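PDB 5VQE: beta-glucoside phosphorylase BglX from Unidentified, which probably cleaves beta-glucosides with phosphate, as a phosphorylase of glycoside hydrolase family 3. Local coordinates for residues M1-L6 / W20-L25; I8-L13 / H280-I285. All blocks are in the same frame, centred on the assembly; numbering follows the deposited sequence.

Contact 1 of 2, residues M1-L6 / W20-L25; sequences MYESIL and WVNQTL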
loop_
_atom_site.group_PDB
_atom_site.type_symbol
_atom_site.label_atom_id
_atom_site.label_comp_id
_atom_site.label_asym_id
_atom_site.label_seq_id
_atom_site.Cartn_x
_atom_site.Cartn_y
_atom_site.Cartn_z
ATOM N N MET A 1 8.667 30.770 -17.266
ATOM C CA MET A 1 7.283 30.268 -17.479
ATOM C C MET A 1 6.872 29.292 -16.371
ATOM O O MET A 1 7.646 29.023 -15.454
ATOM C CB MET A 1 7.157 29.599 -18.857
ATOM C CG MET A 1 8.420 28.927 -19.382
ATOM S SD MET A 1 8.414 28.739 -21.182
ATOM C CE MET A 1 6.745 28.148 -21.483
ATOM N N TYR A 2 5.637 28.790 -16.459
ATOM C CA TYR A 2 5.053 27.840 -15.516
ATOM C C TYR A 2 4.828 28.449 -14.141
ATOM O O TYR A 2 4.591 27.716 -13.170
ATOM C CB TYR A 2 5.911 26.574 -15.388
ATOM C CG TYR A 2 6.217 25.962 -16.729
ATOM C CD1 TYR A 2 5.229 25.335 -17.469
ATOM C CD2 TYR A 2 7.491 26.044 -17.275
ATOM C CE1 TYR A 2 5.508 24.796 -18.717
ATOM C CE2 TYR A 2 7.774 25.519 -18.508
ATOM C CZ TYR A 2 6.787 24.893 -19.229
ATOM O OH TYR A 2 7.091 24.371 -20.469
ATOM N N GLU A 3 4.874 29.776 -14.027
ATOM C CA GLU A 3 4.624 30.400 -12.734
ATOM C C GLU A 3 3.223 30.084 -12.231
ATOM O O GLU A 3 3.011 29.959 -11.022
ATOM C CB GLU A 3 4.828 31.912 -12.828
ATOM C CG GLU A 3 6.272 32.335 -13.086
ATOM C CD GLU A 3 6.683 32.210 -14.536
ATOM O OE1 GLU A 3 5.799 32.043 -15.403
ATOM O OE2 GLU A 3 7.900 32.284 -14.810
ATOM N N SER A 4 2.259 29.933 -13.136
ATOM C CA SER A 4 0.894 29.627 -12.724
ATOM C C SER A 4 0.790 28.250 -12.074
ATOM O O SER A 4 -0.131 28.010 -11.284
ATOM C CB SER A 4 -0.044 29.720 -13.926
ATOM O OG SER A 4 0.324 28.789 -14.929
ATOM N N ILE A 5 1.703 27.340 -12.395
ATOM C CA ILE A 5 1.754 26.034 -11.737
ATOM C C ILE A 5 2.632 26.074 -10.496
ATOM O O ILE A 5 2.220 25.641 -9.416
ATOM C CB ILE A 5 2.258 24.962 -12.727
ATOM C CG1 ILE A 5 1.252 24.741 -13.864
ATOM C CG2 ILE A 5 2.536 23.641 -11.996
ATOM C CD1 ILE A 5 1.824 23.968 -15.028
ATOM N N LEU A 6 3.854 26.600 -10.632
ATOM C CA LEU A 6 4.886 26.406 -9.619
ATOM C C LEU A 6 4.751 27.333 -8.413
ATOM O O LEU A 6 5.330 27.038 -7.359
ATOM C CB LEU A 6 6.269 26.585 -10.253
ATOM C CG LEU A 6 6.581 25.605 -11.381
ATOM C CD1 LEU A 6 7.886 25.966 -12.049
ATOM C CD2 LEU A 6 6.636 24.184 -10.866
ATOM N N TRP A 20 15.331 28.425 -11.006
ATOM C CA TRP A 20 16.121 27.204 -11.137
ATOM C C TRP A 20 15.417 26.188 -12.033
ATOM O O TRP A 20 16.052 25.555 -12.885
ATOM C CB TRP A 20 16.403 26.587 -9.764
ATOM C CG TRP A 20 17.163 25.305 -9.890
ATOM C CD1 TRP A 20 18.509 25.165 -10.000
ATOM C CD2 TRP A 20 16.614 23.983 -9.952
ATOM N NE1 TRP A 20 18.839 23.838 -10.122
ATOM C CE2 TRP A 20 17.693 23.093 -10.098
ATOM C CE3 TRP A 20 15.315 23.469 -9.897
ATOM C CZ2 TRP A 20 17.516 21.717 -10.184
ATOM C CZ3 TRP A 20 15.140 22.113 -9.980
ATOM C CH2 TRP A 20 16.234 21.245 -10.124
ATOM N N VAL A 21 14.107 26.005 -11.850
ATOM C CA VAL A 21 13.375 25.042 -12.673
ATOM C C VAL A 21 13.501 25.403 -14.145
ATOM O O VAL A 21 13.817 24.555 -14.985
ATOM C CB VAL A 21 11.895 24.979 -12.248
ATOM C CG1 VAL A 21 11.104 24.121 -13.207
ATOM C CG2 VAL A 21 11.760 24.440 -10.828
ATOM N N ASN A 22 13.249 26.672 -14.471
ATOM C CA ASN A 22 13.255 27.119 -15.861
ATOM C C ASN A 22 14.644 27.016 -16.473
ATOM O O ASN A 22 14.806 26.513 -17.590
ATOM C CB ASN A 22 12.746 28.555 -15.939
ATOM C CG ASN A 22 11.247 28.627 -16.039
ATOM O OD1 ASN A 22 10.680 28.370 -17.095
ATOM N ND2 ASN A 22 10.591 28.970 -14.938
ATOM N N GLN A 23 15.663 27.502 -15.758
ATOM C CA GLN A 23 17.023 27.433 -16.284
ATOM C C GLN A 23 17.456 25.992 -16.501
ATOM O O GLN A 23 18.097 25.675 -17.512
ATOM C CB GLN A 23 17.990 28.146 -15.340
ATOM C CG GLN A 23 17.837 29.655 -15.361
ATOM C CD GLN A 23 18.815 30.363 -14.446
ATOM O OE1 GLN A 23 19.506 29.733 -13.640
ATOM N NE2 GLN A 23 18.876 31.685 -14.562
ATOM N N THR A 24 17.126 25.110 -15.553
ATOM C CA THR A 24 17.442 23.693 -15.701
ATOM C C THR A 24 16.710 23.095 -16.893
ATOM O O THR A 24 17.308 22.394 -17.719
ATOM C CB THR A 24 17.081 22.932 -14.421
ATOM O OG1 THR A 24 17.778 23.501 -13.303
ATOM C CG2 THR A 24 17.450 21.450 -14.542
ATOM N N LEU A 25 15.399 23.340 -16.984
ATOM C CA LEU A 25 14.622 22.822 -18.108
ATOM C C LEU A 25 15.261 23.197 -19.439
ATOM O O LEU A 25 15.449 22.347 -20.317
ATOM C CB LEU A 25 13.188 23.358 -18.041
ATOM C CG LEU A 25 12.224 22.851 -19.111
ATOM C CD1 LEU A 25 11.999 21.345 -18.967
ATOM C CD2 LEU A 25 10.899 23.600 -19.034
#
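The carboxamide of Asn22 meets the backbone of Met1 with both its ends, joining the N-terminal segment with its short helix 3-6 to helix 15-27 in a family 3 glycoside hydrolase fold of the TIM-barrel clan. Asn22 ND2 donates to Met1 O at 3.0 Å and a nearly straight 166°, with that oxygen lying in the amide plane. Asn22 OD1 accepts from Met1 N, which sits above its carbonyl plane, and the same amino group, Met1 N, also reaches Glu3 OE2 at 3.0 Å. Asn22 ND2 has a second acceptor within its own helix, Ile18 O, which helps fix the rotation of the amide. Met1 CG lies 3.3 Å from Asn22 OD1. Tyr2, at the N-cap position of helix 3-6, turns CG anti to its carbonyl carbon (chi1 -52°), and its ring plane is turned 20° from the amide plane of Asn22, with OD1 at the ring edge. Tyr2 CE2 packs on Leu25 CD2 at 3.7 Å, the two side chains crossing at about a right angle; helix 340-356 adds Ala348 against Tyr2 and Val347 against Leu25. Beside this polar join, Leu6 and buried Val21 meet tip to tip, Leu6 CD1 on Val21 CG1 at 3.9 Å.

Contact 2 of 2, residues I8-L13 / H280-I285; sequences IKPYNL and HFNGLI
Asn282 reaches from the turn before strand 284-287 into the loop 8-13, and each atom of its side chain finds a neighbour. Asn282 CB lies 3.4 Å from Lys9 O and also touches Pro10 CD. CG stands anti to the backbone N (chi1 -174°), which brings Asn282 CG to 3.7 Å from Lys9 O, and beyond it the amide divides. OD1 accepts from Arg349 NH2 of helix 340-356. Asn282 ND2 donates to Lys9 O at 3.0 Å and 163°, approaching from above that carbonyl plane, and to Ile5 O as well; the Ile8 side chain crosses at about a right angle, its CG1 3.4 Å from Asn282 ND2. Strand 284-287 pairs in parallel with 237-244 in the TIM-barrel-clan domain, so the loop packs where the chain enters a barrel strand. The peptide before Pro10 is cis, and Pro10 CG rests 3.6 Å from Gly283 CA. Cutting Asn282 back to an alanine would probably leave Lys9 O, Ile5 O and Arg349 NH2 without this partner and set the loop freer to shift. The Tyr11 ring, its plane 71° from the Asn282 amide, turns its edge to the main chain, Tyr11 CE2 lying 3.3 Å from Asn282 O, while its OH bonds to Arg349 O.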
loop_
_atom_site.group_PDB
_atom_site.type_symbol
_atom_site.label_atom_id
_atom_site.label_comp_id
_atom_site.label_asym_id
_atom_site.label_seq_id
_atom_site.Cartn_x
_atom_site.Cartn_y
_atom_site.Cartn_z
ATOM N N ILE A 8 1.886 28.076 -6.778
ATOM C CA ILE A 8 0.708 27.792 -5.972
ATOM C C ILE A 8 0.761 26.354 -5.467
ATOM O O ILE A 8 1.592 25.545 -5.884
ATOM C CB ILE A 8 -0.596 28.048 -6.745
ATOM C CG1 ILE A 8 -0.695 27.131 -7.965
ATOM C CG2 ILE A 8 -0.664 29.520 -7.157
ATOM C CD1 ILE A 8 -2.022 27.216 -8.715
ATOM N N LYS A 9 -0.161 26.057 -4.557
ATOM C CA LYS A 9 -0.312 24.731 -3.983
ATOM C C LYS A 9 -0.353 23.674 -5.086
ATOM O O LYS A 9 -1.033 23.869 -6.103
ATOM C CB LYS A 9 -1.601 24.686 -3.161
ATOM C CG LYS A 9 -1.934 23.348 -2.540
ATOM C CD LYS A 9 -3.058 23.501 -1.522
ATOM C CE LYS A 9 -4.407 23.505 -2.197
ATOM N NZ LYS A 9 -5.479 23.925 -1.237
ATOM N N PRO A 10 0.337 22.532 -4.920
ATOM C CA PRO A 10 1.140 22.095 -3.778
ATOM C C PRO A 10 2.639 22.379 -3.936
ATOM O O PRO A 10 3.443 21.776 -3.230
ATOM C CB PRO A 10 0.892 20.596 -3.766
ATOM C CG PRO A 10 0.869 20.260 -5.221
ATOM C CD PRO A 10 0.227 21.453 -5.918
ATOM N N TYR A 11 3.003 23.263 -4.863
ATOM C CA TYR A 11 4.404 23.627 -5.074
ATOM C C TYR A 11 4.829 24.789 -4.176
ATOM O O TYR A 11 5.739 24.645 -3.357
ATOM C CB TYR A 11 4.641 23.974 -6.550
ATOM C CG TYR A 11 4.682 22.761 -7.452
ATOM C CD1 TYR A 11 5.855 22.028 -7.614
ATOM C CD2 TYR A 11 3.545 22.337 -8.133
ATOM C CE1 TYR A 11 5.894 20.925 -8.421
ATOM C CE2 TYR A 11 3.575 21.229 -8.939
ATOM C CZ TYR A 11 4.747 20.522 -9.081
ATOM O OH TYR A 11 4.762 19.412 -9.891
ATOM N N ASN A 12 4.193 25.951 -4.334
ATOM C CA ASN A 12 4.475 27.115 -3.493
ATOM C C ASN A 12 5.943 27.526 -3.578
ATOM O O ASN A 12 6.563 27.876 -2.569
ATOM C CB ASN A 12 4.097 26.851 -2.031
ATOM C CG ASN A 12 2.684 26.319 -1.871
ATOM O OD1 ASN A 12 2.476 25.218 -1.353
ATOM N ND2 ASN A 12 1.711 27.096 -2.306
ATOM N N LEU A 13 6.511 27.490 -4.782
ATOM C CA LEU A 13 7.923 27.801 -4.938
ATOM C C LEU A 13 8.154 29.306 -4.932
ATOM O O LEU A 13 7.274 30.101 -5.279
ATOM C CB LEU A 13 8.481 27.202 -6.225
ATOM C CG LEU A 13 8.430 25.676 -6.340
ATOM C CD1 LEU A 13 9.060 25.219 -7.624
ATOM C CD2 LEU A 13 9.120 24.985 -5.176
ATOM N N HIS A 280 -8.956 20.608 -10.577
ATOM C CA HIS A 280 -7.848 21.559 -10.525
ATOM C C HIS A 280 -6.684 21.024 -9.689
ATOM O O HIS A 280 -6.033 21.764 -8.947
ATOM C CB HIS A 280 -8.328 22.907 -9.995
ATOM C CG HIS A 280 -9.546 23.416 -10.700
ATOM N ND1 HIS A 280 -9.507 23.918 -11.983
ATOM C CD2 HIS A 280 -10.846 23.454 -10.320
ATOM C CE1 HIS A 280 -10.727 24.267 -12.354
ATOM N NE2 HIS A 280 -11.557 23.992 -11.365
ATOM N N PHE A 281 -6.411 19.725 -9.811
ATOM C CA PHE A 281 -5.212 19.175 -9.196
ATOM C C PHE A 281 -3.995 19.754 -9.897
ATOM O O PHE A 281 -3.912 19.746 -11.131
ATOM C CB PHE A 281 -5.196 17.651 -9.274
ATOM C CG PHE A 281 -3.947 17.033 -8.691
ATOM C CD1 PHE A 281 -3.591 17.273 -7.380
ATOM C CD2 PHE A 281 -3.136 16.215 -9.460
ATOM C CE1 PHE A 281 -2.444 16.708 -6.838
ATOM C CE2 PHE A 281 -1.982 15.650 -8.922
ATOM C CZ PHE A 281 -1.642 15.903 -7.610
ATOM N N ASN A 282 -3.061 20.279 -9.111
ATOM C CA ASN A 282 -1.917 20.994 -9.654
ATOM C C ASN A 282 -0.598 20.291 -9.370
ATOM O O ASN A 282 0.452 20.780 -9.801
ATOM C CB ASN A 282 -1.884 22.425 -9.092
ATOM C CG ASN A 282 -0.801 23.279 -9.715
ATOM O OD1 ASN A 282 -0.657 23.327 -10.935
ATOM N ND2 ASN A 282 -0.025 23.956 -8.876
ATOM N N GLY A 283 -0.625 19.145 -8.684
ATOM C CA GLY A 283 0.580 18.422 -8.331
ATOM C C GLY A 283 1.037 17.462 -9.416
ATOM O O GLY A 283 0.571 17.486 -10.554
ATOM N N LEU A 284 1.966 16.591 -9.034
ATOM C CA LEU A 284 2.589 15.646 -9.954
ATOM C C LEU A 284 1.725 14.401 -10.117
ATOM O O LEU A 284 1.285 13.804 -9.127
ATOM C CB LEU A 284 3.975 15.262 -9.432
ATOM C CG LEU A 284 4.989 14.558 -10.349
ATOM C CD1 LEU A 284 6.319 14.454 -9.654
ATOM C CD2 LEU A 284 4.570 13.145 -10.721
ATOM N N ILE A 285 1.513 13.983 -11.361
ATOM C CA ILE A 285 0.799 12.746 -11.670
ATOM C C ILE A 285 1.817 11.719 -12.151
ATOM O O ILE A 285 2.552 11.966 -13.115
ATOM C CB ILE A 285 -0.289 12.961 -12.734
ATOM C CG1 ILE A 285 -1.364 13.925 -12.242
ATOM C CG2 ILE A 285 -0.926 11.629 -13.114
ATOM C CD1 ILE A 285 -2.354 14.336 -13.314
#

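Contacts 1 and 2 adjoin, their centres 13 Å apart, and their segments alternate along the chain: 8-13 leads from helix 3-6 into helix 15-27, between the two halves of contact 1. Two probable hydrogen bonds join them, Ile5 O to Asn282 ND2 and Leu6 O to Leu13 N, each 2.9 Å, and Tyr11 CB packs on Leu6 O at 3.2 Å. Helix 340-356 touches side chains of both. The N-terminal segment is thus tied first to helix 15-27, then to the loop that leads into strand 284-287. That strand leads toward the sugar pocket: the side chain of Leu284 is about 12 Å from the bound fluoroglucose, and Asp288 and Ala289, just after the strand, line its pocket.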